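Local coordinates for heme-binding protein A (Haemophilus parasuis 29755, PDB 3TPA) that probably captures glutathione as a periplasmic solute-binding protein of the Pasteurellaceae GbpA family, despite its heme-binding name, at residues N30-S35 / F502-F507; I355-V360 / N367-A372. The protein carries 1 engineered substitution. All coordinates share one frame; numbering follows the deposited sequence.

Contact 1: N30-S35 / F502-F507; sequences NDFNAS and FGYTAF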
ATOM      1  N   ASN A  30       1.549  -2.754   9.380  1.00 32.31           N
ATOM      2  CA  ASN A  30       2.617  -2.413  10.315  1.00 38.28           C
ATOM      3  C   ASN A  30       3.376  -3.607  10.931  1.00 36.51           C
ATOM      4  O   ASN A  30       4.534  -3.454  11.289  1.00 41.01           O
ATOM      5  CB  ASN A  30       2.119  -1.441  11.389  1.00 51.08           C
ATOM      6  CG  ASN A  30       1.876  -0.040  10.837  1.00 60.04           C
ATOM      7  OD1 ASN A  30       0.741   0.337  10.545  1.00 66.51           O
ATOM      8  ND2 ASN A  30       2.949   0.732  10.679  1.00 61.56           N
ATOM      9  N   ASP A  31       2.735  -4.781  11.036  1.00 28.66           N
ATOM     10  CA  ASP A  31       3.388  -6.022  11.516  1.00 22.23           C
ATOM     11  C   ASP A  31       4.516  -6.497  10.604  1.00 18.57           C
ATOM     12  O   ASP A  31       5.408  -7.210  11.021  1.00 21.25           O
ATOM     13  CB  ASP A  31       2.379  -7.186  11.597  1.00 23.78           C
ATOM     14  CG  ASP A  31       1.438  -7.085  12.786  1.00 36.73           C
ATOM     15  OD1 ASP A  31       1.696  -6.271  13.687  1.00 48.03           O
ATOM     16  OD2 ASP A  31       0.444  -7.841  12.829  1.00 32.79           O
ATOM     17  N   PHE A  32       4.417  -6.148   9.332  1.00 21.53           N
ATOM     18  CA  PHE A  32       5.401  -6.539   8.327  1.00 17.53           C
ATOM     19  C   PHE A  32       6.796  -6.044   8.686  1.00 14.09           C
ATOM     20  O   PHE A  32       7.787  -6.717   8.443  1.00 20.55           O
ATOM     21  CB  PHE A  32       4.997  -5.995   6.959  1.00 16.53           C
ATOM     22  CG  PHE A  32       3.819  -6.696   6.333  1.00 15.68           C
ATOM     23  CD1 PHE A  32       3.593  -8.045   6.537  1.00 18.56           C
ATOM     24  CD2 PHE A  32       2.948  -5.998   5.503  1.00 23.17           C
ATOM     25  CE1 PHE A  32       2.494  -8.699   5.924  1.00 20.00           C
ATOM     26  CE2 PHE A  32       1.852  -6.647   4.885  1.00 18.85           C
ATOM     27  CZ  PHE A  32       1.626  -7.987   5.107  1.00 12.12           C
ATOM     28  N   ASN A  33       6.872  -4.864   9.289  1.00 15.70           N
ATOM     29  CA  ASN A  33       8.153  -4.283   9.650  1.00 16.60           C
ATOM     30  C   ASN A  33       8.919  -5.163  10.648  1.00 21.24           C
ATOM     31  O   ASN A  33      10.152  -5.159  10.683  1.00 20.60           O
ATOM     32  CB  ASN A  33       7.942  -2.882  10.242  1.00 22.76           C
ATOM     33  CG  ASN A  33       7.567  -1.872   9.191  1.00 27.61           C
ATOM     34  OD1 ASN A  33       8.039  -1.954   8.064  1.00 20.18           O
ATOM     35  ND2 ASN A  33       6.709  -0.915   9.545  1.00 16.12           N
ATOM     36  N   ALA A  34       8.177  -5.896  11.471  1.00 18.33           N
ATOM     37  CA  ALA A  34       8.756  -6.793  12.475  1.00 17.31           C
ATOM     38  C   ALA A  34       9.037  -8.199  11.945  1.00 18.33           C
ATOM     39  O   ALA A  34       9.701  -8.980  12.610  1.00 20.32           O
ATOM     40  CB  ALA A  34       7.832  -6.883  13.681  1.00 20.23           C
ATOM     41  N   SER A  35       8.511  -8.541  10.768  1.00 19.03           N
ATOM     42  CA  SER A  35       8.731  -9.886  10.226  1.00 19.62           C
ATOM     43  C   SER A  35       9.320  -9.903   8.805  1.00 19.26           C
ATOM     44  O   SER A  35      10.530  -9.982   8.623  1.00 21.29           O
ATOM     45  CB  SER A  35       7.440 -10.704  10.282  1.00 22.01           C
ATOM     46  OG  SER A  35       6.393 -10.056   9.580  1.00 21.55           O
ATOM     47  N   PHE A 502       5.932   2.056  -0.138  1.00 11.51           N
ATOM     48  CA  PHE A 502       4.812   1.387   0.535  1.00 13.61           C
ATOM     49  C   PHE A 502       4.734   1.710   2.021  1.00 19.75           C
ATOM     50  O   PHE A 502       3.763   1.364   2.686  1.00 21.37           O
ATOM     51  CB  PHE A 502       4.877  -0.120   0.290  1.00 11.49           C
ATOM     52  CG  PHE A 502       4.878  -0.470  -1.168  1.00 13.81           C
ATOM     53  CD1 PHE A 502       3.706  -0.413  -1.899  1.00 17.60           C
ATOM     54  CD2 PHE A 502       6.052  -0.815  -1.814  1.00 19.73           C
ATOM     55  CE1 PHE A 502       3.689  -0.718  -3.260  1.00 19.67           C
ATOM     56  CE2 PHE A 502       6.057  -1.131  -3.172  1.00 24.77           C
ATOM     57  CZ  PHE A 502       4.870  -1.068  -3.907  1.00 20.20           C
ATOM     58  N   GLY A 503       5.750   2.405   2.520  1.00 21.46           N
ATOM     59  CA  GLY A 503       5.786   2.857   3.905  1.00 19.89           C
ATOM     60  C   GLY A 503       6.584   1.967   4.850  1.00 26.85           C
ATOM     61  O   GLY A 503       6.767   2.308   6.024  1.00 25.85           O
ATOM     62  N   TYR A 504       7.078   0.831   4.367  1.00 20.41           N
ATOM     63  CA  TYR A 504       7.769  -0.094   5.279  1.00 17.07           C
ATOM     64  C   TYR A 504       9.163   0.377   5.625  1.00 16.08           C
ATOM     65  O   TYR A 504       9.731   1.220   4.930  1.00 19.23           O
ATOM     66  CB  TYR A 504       7.801  -1.510   4.699  1.00 10.48           C
ATOM     67  CG  TYR A 504       6.412  -1.981   4.370  1.00 16.44           C
ATOM     68  CD1 TYR A 504       5.444  -2.083   5.364  1.00 17.62           C
ATOM     69  CD2 TYR A 504       6.051  -2.288   3.052  1.00 16.68           C
ATOM     70  CE1 TYR A 504       4.153  -2.489   5.061  1.00 20.56           C
ATOM     71  CE2 TYR A 504       4.767  -2.702   2.741  1.00 16.58           C
ATOM     72  CZ  TYR A 504       3.826  -2.800   3.743  1.00 18.29           C
ATOM     73  OH  TYR A 504       2.560  -3.209   3.412  1.00 23.49           O
ATOM     74  N   THR A 505       9.728  -0.188   6.690  1.00 14.71           N
ATOM     75  CA  THR A 505      11.073   0.187   7.135  1.00 13.62           C
ATOM     76  C   THR A 505      12.018  -1.032   7.126  1.00 20.81           C
ATOM     77  O   THR A 505      11.935  -1.904   7.993  1.00 18.41           O
ATOM     78  CB  THR A 505      11.048   0.755   8.572  1.00 22.08           C
ATOM     79  OG1 THR A 505      10.427  -0.200   9.435  1.00 20.21           O
ATOM     80  CG2 THR A 505      10.252   2.067   8.654  1.00 21.35           C
ATOM     81  N   ALA A 506      12.916  -1.085   6.154  1.00 16.62           N
ATOM     82  CA  ALA A 506      13.940  -2.130   6.109  1.00 18.14           C
ATOM     83  C   ALA A 506      15.268  -1.572   6.618  1.00 17.18           C
ATOM     84  O   ALA A 506      15.654  -0.460   6.269  1.00 28.81           O
ATOM     85  CB  ALA A 506      14.099  -2.688   4.682  1.00 17.26           C
ATOM     86  N   PHE A 507      15.958  -2.329   7.461  1.00 16.78           N
ATOM     87  CA  PHE A 507      17.192  -1.846   8.063  1.00 13.67           C
ATOM     88  C   PHE A 507      18.457  -2.475   7.484  1.00 18.45           C
ATOM     89  O   PHE A 507      19.565  -2.111   7.868  1.00 23.85           O
ATOM     90  CB  PHE A 507      17.113  -1.937   9.589  1.00 18.67           C
ATOM     91  CG  PHE A 507      15.976  -1.134  10.166  1.00 18.40           C
ATOM     92  CD1 PHE A 507      15.999   0.256  10.116  1.00 22.96           C
ATOM     93  CD2 PHE A 507      14.879  -1.757  10.723  1.00 16.27           C
ATOM     94  CE1 PHE A 507      14.957   1.005  10.627  1.00 18.65           C
ATOM     95  CE2 PHE A 507      13.827  -1.018  11.233  1.00 18.59           C
ATOM     96  CZ  PHE A 507      13.865   0.371  11.183  1.00 17.22           C
TER
HETATM   97  O   HOH W   1       5.807   1.557   8.238  1.00 30.57           O

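Contact 2: I355-V360 / N367-A372; sequences IWVQPV and NPRRTA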
ATOM      1  N   ILE A 355     -23.287  15.730   1.152  1.00 20.81           N
ATOM      2  CA  ILE A 355     -21.904  15.284   1.220  1.00 21.88           C
ATOM      3  C   ILE A 355     -21.774  14.304   2.381  1.00 20.99           C
ATOM      4  O   ILE A 355     -21.898  14.684   3.544  1.00 20.95           O
ATOM      5  CB  ILE A 355     -20.929  16.444   1.423  1.00 25.25           C
ATOM      6  CG1 ILE A 355     -20.943  17.395   0.222  1.00 22.06           C
ATOM      7  CG2 ILE A 355     -19.514  15.913   1.664  1.00 16.89           C
ATOM      8  CD1 ILE A 355     -20.333  18.760   0.545  1.00 32.74           C
ATOM      9  N   TRP A 356     -21.547  13.039   2.057  1.00 19.24           N
ATOM     10  CA  TRP A 356     -21.341  12.021   3.068  1.00 19.98           C
ATOM     11  C   TRP A 356     -19.945  12.141   3.681  1.00 24.42           C
ATOM     12  O   TRP A 356     -18.938  11.975   2.992  1.00 22.16           O
ATOM     13  CB  TRP A 356     -21.546  10.634   2.464  1.00 22.40           C
ATOM     14  CG  TRP A 356     -22.991  10.366   2.150  1.00 28.66           C
ATOM     15  CD1 TRP A 356     -23.923  11.283   1.746  1.00 28.53           C
ATOM     16  CD2 TRP A 356     -23.681   9.117   2.260  1.00 23.17           C
ATOM     17  NE1 TRP A 356     -25.142  10.676   1.577  1.00 29.54           N
ATOM     18  CE2 TRP A 356     -25.022   9.345   1.883  1.00 28.07           C
ATOM     19  CE3 TRP A 356     -23.293   7.820   2.625  1.00 23.52           C
ATOM     20  CZ2 TRP A 356     -25.983   8.327   1.868  1.00 23.84           C
ATOM     21  CZ3 TRP A 356     -24.245   6.812   2.596  1.00 22.85           C
ATOM     22  CH2 TRP A 356     -25.572   7.073   2.229  1.00 22.51           C
ATOM     23  N   VAL A 357     -19.896  12.437   4.977  1.00 19.90           N
ATOM     24  CA  VAL A 357     -18.624  12.550   5.706  1.00 20.76           C
ATOM     25  C   VAL A 357     -18.128  11.181   6.182  1.00 24.65           C
ATOM     26  O   VAL A 357     -18.891  10.409   6.752  1.00 24.23           O
ATOM     27  CB  VAL A 357     -18.755  13.501   6.916  1.00 20.02           C
ATOM     28  CG1 VAL A 357     -17.442  13.592   7.689  1.00 16.94           C
ATOM     29  CG2 VAL A 357     -19.208  14.881   6.468  1.00 24.25           C
ATOM     30  N   GLN A 358     -16.851  10.881   5.939  1.00 19.20           N
ATOM     31  CA  GLN A 358     -16.259   9.626   6.403  1.00 13.44           C
ATOM     32  C   GLN A 358     -16.037   9.671   7.922  1.00 21.66           C
ATOM     33  O   GLN A 358     -15.384  10.575   8.428  1.00 21.12           O
ATOM     34  CB  GLN A 358     -14.948   9.328   5.668  1.00 10.46           C
ATOM     35  CG  GLN A 358     -14.237   8.098   6.185  1.00 14.47           C
ATOM     36  CD  GLN A 358     -13.155   7.585   5.269  1.00 22.55           C
ATOM     37  OE1 GLN A 358     -13.301   7.575   4.053  1.00 22.97           O
ATOM     38  NE2 GLN A 358     -12.063   7.126   5.853  1.00 29.42           N
ATOM     39  N   PRO A 359     -16.601   8.697   8.654  1.00 23.20           N
ATOM     40  CA  PRO A 359     -16.611   8.804  10.113  1.00 30.93           C
ATOM     41  C   PRO A 359     -15.385   8.198  10.798  1.00 28.32           C
ATOM     42  O   PRO A 359     -15.217   8.404  11.991  1.00 30.23           O
ATOM     43  CB  PRO A 359     -17.862   8.021  10.490  1.00 29.95           C
ATOM     44  CG  PRO A 359     -17.903   6.944   9.479  1.00 28.16           C
ATOM     45  CD  PRO A 359     -17.422   7.566   8.191  1.00 22.52           C
ATOM     46  N   VAL A 360     -14.560   7.461  10.063  1.00 27.15           N
ATOM     47  CA  VAL A 360     -13.374   6.824  10.629  1.00 29.19           C
ATOM     48  C   VAL A 360     -12.134   7.306   9.900  1.00 34.95           C
ATOM     49  O   VAL A 360     -11.945   6.984   8.726  1.00 37.44           O
ATOM     50  CB  VAL A 360     -13.447   5.301  10.512  1.00 29.90           C
ATOM     51  CG1 VAL A 360     -12.119   4.662  10.904  1.00 34.84           C
ATOM     52  CG2 VAL A 360     -14.570   4.759  11.381  1.00 37.68           C
ATOM     53  N   ASN A 367      -8.851  14.318   8.258  1.00 15.48           N
ATOM     54  CA  ASN A 367      -9.980  15.146   8.679  1.00 12.83           C
ATOM     55  C   ASN A 367     -11.041  15.292   7.593  1.00 16.43           C
ATOM     56  O   ASN A 367     -11.190  16.361   7.027  1.00 17.10           O
ATOM     57  CB  ASN A 367      -9.493  16.531   9.110  1.00 15.98           C
ATOM     58  CG  ASN A 367     -10.503  17.263   9.954  1.00 25.49           C
ATOM     59  OD1 ASN A 367     -11.673  16.903   9.991  1.00 18.80           O
ATOM     60  ND2 ASN A 367     -10.050  18.294  10.651  1.00 27.62           N
ATOM     61  N   PRO A 368     -11.795  14.209   7.320  1.00 19.59           N
ATOM     62  CA  PRO A 368     -12.873  14.242   6.327  1.00 21.24           C
ATOM     63  C   PRO A 368     -13.922  15.293   6.687  1.00 22.68           C
ATOM     64  O   PRO A 368     -14.473  15.920   5.784  1.00 18.20           O
ATOM     65  CB  PRO A 368     -13.485  12.837   6.424  1.00 22.25           C
ATOM     66  CG  PRO A 368     -12.441  11.990   7.056  1.00 15.30           C
ATOM     67  CD  PRO A 368     -11.664  12.884   7.955  1.00 16.96           C
ATOM     68  N   ARG A 369     -14.184  15.492   7.981  1.00 17.01           N
ATOM     69  CA  ARG A 369     -15.196  16.451   8.416  0.52 19.83           C
ATOM     70  C   ARG A 369     -14.851  17.858   7.948  1.00 20.20           C
ATOM     71  O   ARG A 369     -15.692  18.569   7.408  1.00 21.38           O
ATOM     72  CB  ARG A 369     -15.362  16.410   9.942  0.52 23.73           C
ATOM     73  CG  ARG A 369     -16.302  17.465  10.529  0.52 29.16           C
ATOM     74  CD  ARG A 369     -17.764  17.221  10.187  0.52 30.10           C
ATOM     75  NE  ARG A 369     -18.200  15.865  10.505  0.52 32.29           N
ATOM     76  CZ  ARG A 369     -19.466  15.463  10.440  0.52 26.58           C
ATOM     77  NH1 ARG A 369     -19.789  14.212  10.725  0.52 11.95           N
ATOM     78  NH2 ARG A 369     -20.412  16.318  10.085  0.52 20.86           N
ATOM     79  N   ARG A 370     -13.603  18.256   8.156  1.00 21.48           N
ATOM     80  CA  ARG A 370     -13.179  19.592   7.727  1.00 23.46           C
ATOM     81  C   ARG A 370     -13.113  19.708   6.209  1.00 19.00           C
ATOM     82  O   ARG A 370     -13.439  20.749   5.652  1.00 22.95           O
ATOM     83  CB  ARG A 370     -11.838  19.996   8.344  1.00 21.53           C
ATOM     84  CG  ARG A 370     -11.382  21.391   7.899  1.00 27.84           C
ATOM     85  CD  ARG A 370     -12.205  22.487   8.576  1.00 33.13           C
ATOM     86  NE  ARG A 370     -11.730  23.831   8.257  1.00 35.47           N
ATOM     87  CZ  ARG A 370     -10.622  24.379   8.751  1.00 44.91           C
ATOM     88  NH1 ARG A 370      -9.846  23.701   9.589  1.00 55.30           N
ATOM     89  NH2 ARG A 370     -10.284  25.611   8.402  1.00 40.20           N
ATOM     90  N   THR A 371     -12.671  18.645   5.544  1.00 16.78           N
ATOM     91  CA  THR A 371     -12.736  18.564   4.092  1.00 17.03           C
ATOM     92  C   THR A 371     -14.171  18.872   3.655  1.00 19.35           C
ATOM     93  O   THR A 371     -14.419  19.769   2.857  1.00 22.04           O
ATOM     94  CB  THR A 371     -12.359  17.145   3.592  1.00 17.82           C
ATOM     95  OG1 THR A 371     -11.054  16.786   4.061  1.00 18.70           O
ATOM     96  CG2 THR A 371     -12.381  17.082   2.061  1.00 10.30           C
ATOM     97  N   ALA A 372     -15.125  18.137   4.209  1.00 20.35           N
ATOM     98  CA  ALA A 372     -16.524  18.324   3.829  1.00 21.32           C
ATOM     99  C   ALA A 372     -17.013  19.763   4.058  1.00 21.02           C
ATOM    100  O   ALA A 372     -17.768  20.310   3.251  1.00 21.70           O
ATOM    101  CB  ALA A 372     -17.417  17.324   4.574  1.00 12.09           C
TER

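Contact 1: N30-S35 / F502-F507
Phe32 turns its ring edge toward one face of the Tyr504 ring, an offset edge-to-face pair with centroids 5.7 Å apart and planes at 76°. Phe502 O sits over the centre of the opposite face of Tyr504, 4.1 Å above the plane, so the tyrosine ring lies between a neighbouring aromatic edge and a carbonyl oxygen of its own loop. The CD2 corner of Phe32 does the touching: it approaches Tyr504 CE1 to 3.7 Å and Tyr504 OH to 3.5 Å, and both of those atoms lie near the plane of the phenylalanine ring. Another side of the tyrosine is met at the edge by Asn33 OD1, 3.7 Å from Tyr504 CD1.

In this family 5 solute-binding protein, the pairing joins a turn close to the amino end of the chain to a loop close to its carboxyl end, as in relatives whose first lobe is built from both termini.

Asn33 carries the polar half of the contact. Its CG stands beside the backbone N (chi1 -73°), which swings the amide off the helical turn of 30-34 and across to the loop. There Asn33 OD1 accepts a nearly straight hydrogen bond from Thr505 N at 2.8 Å, the donor lying well above the carbonyl plane. The other end of the same amide, ND2, donates to a water 2.9 Å away, which probably sets which way round the amide lies. This water also lies against Gly503 O, unusually close at 2.5 Å. Gln38, in the following short helix 36-39, reinforces the link by donating from NE2 to the carbonyls of Asn33 and Thr505. The Phe32 ring also meets that of Tyr121.

Contact 2: I355-V360 / N367-A372
Val357 is the knob of this contact, its two methyl groups pressing into a hollow formed by Pro368, Arg369 and Ala372 at the start of helix 368-381. CG2 drops onto Ala372 CB at 3.6 Å, while CG1 lies against the backbone and side chain of Arg369 and reaches Pro368 CB at 4.2 Å. Ile355, two residues earlier, extends this apolar row: its CG2 branch rests 3.9 Å from the same methyl of Ala372, which thus fits between the Ile355 and Val357 side chains.

The roof of the hollow is Arg369. Its chain bends at chi2 and chi3 (70° and 52°) and folds back, laying one guanidinium face over the valine, with Val357 CG2 4.0 Å above the plane. In the conformer described, NH1 is hydrogen-bonded to Thr390 OG1; a second conformer is also modelled. At the other end, the Pro368 ring packs against Gln358, its CG 3.5 Å from Gln358 O and its CB 3.9 Å from Gln358 CB.

No hydrogen bond crosses between the segments; each instead secures its own shape. Asn367 is the N-cap, its OD1 accepting from Arg370 N at 3.0 Å, and Gln358 NE2 donates to Val360 O in an almost linear bond. The contact thus seats the start of the helix against the carboxyl end of strand 351-356 in a beta-alpha-beta unit that continues into strand 384-389. Strand 407-413 flanks 351-356 on the other side, and helix 298-306 packs against Asn367, Arg370 and Thr371.

Overall arrangement
Contacts 1 and 2 lie in separate parts of the molecule, their centres 29 Å apart and their nearest atoms about 14 Å apart, with no touch between them. Along the chain contact 2 is nested inside the long loop that contact 1 closes: 30-35 comes first, then 355-360 and 367-372, and finally 502-507. Contact 1 ties loops near the two ends of the chain, whereas contact 2 is a local link between an inner strand of the six-stranded mixed sheet, which also contains strands 261-276 and 478-491, and the helix that follows it. This fits the lobed build of family 5 binding proteins, in which the chain leaves one lobe, forms another and returns.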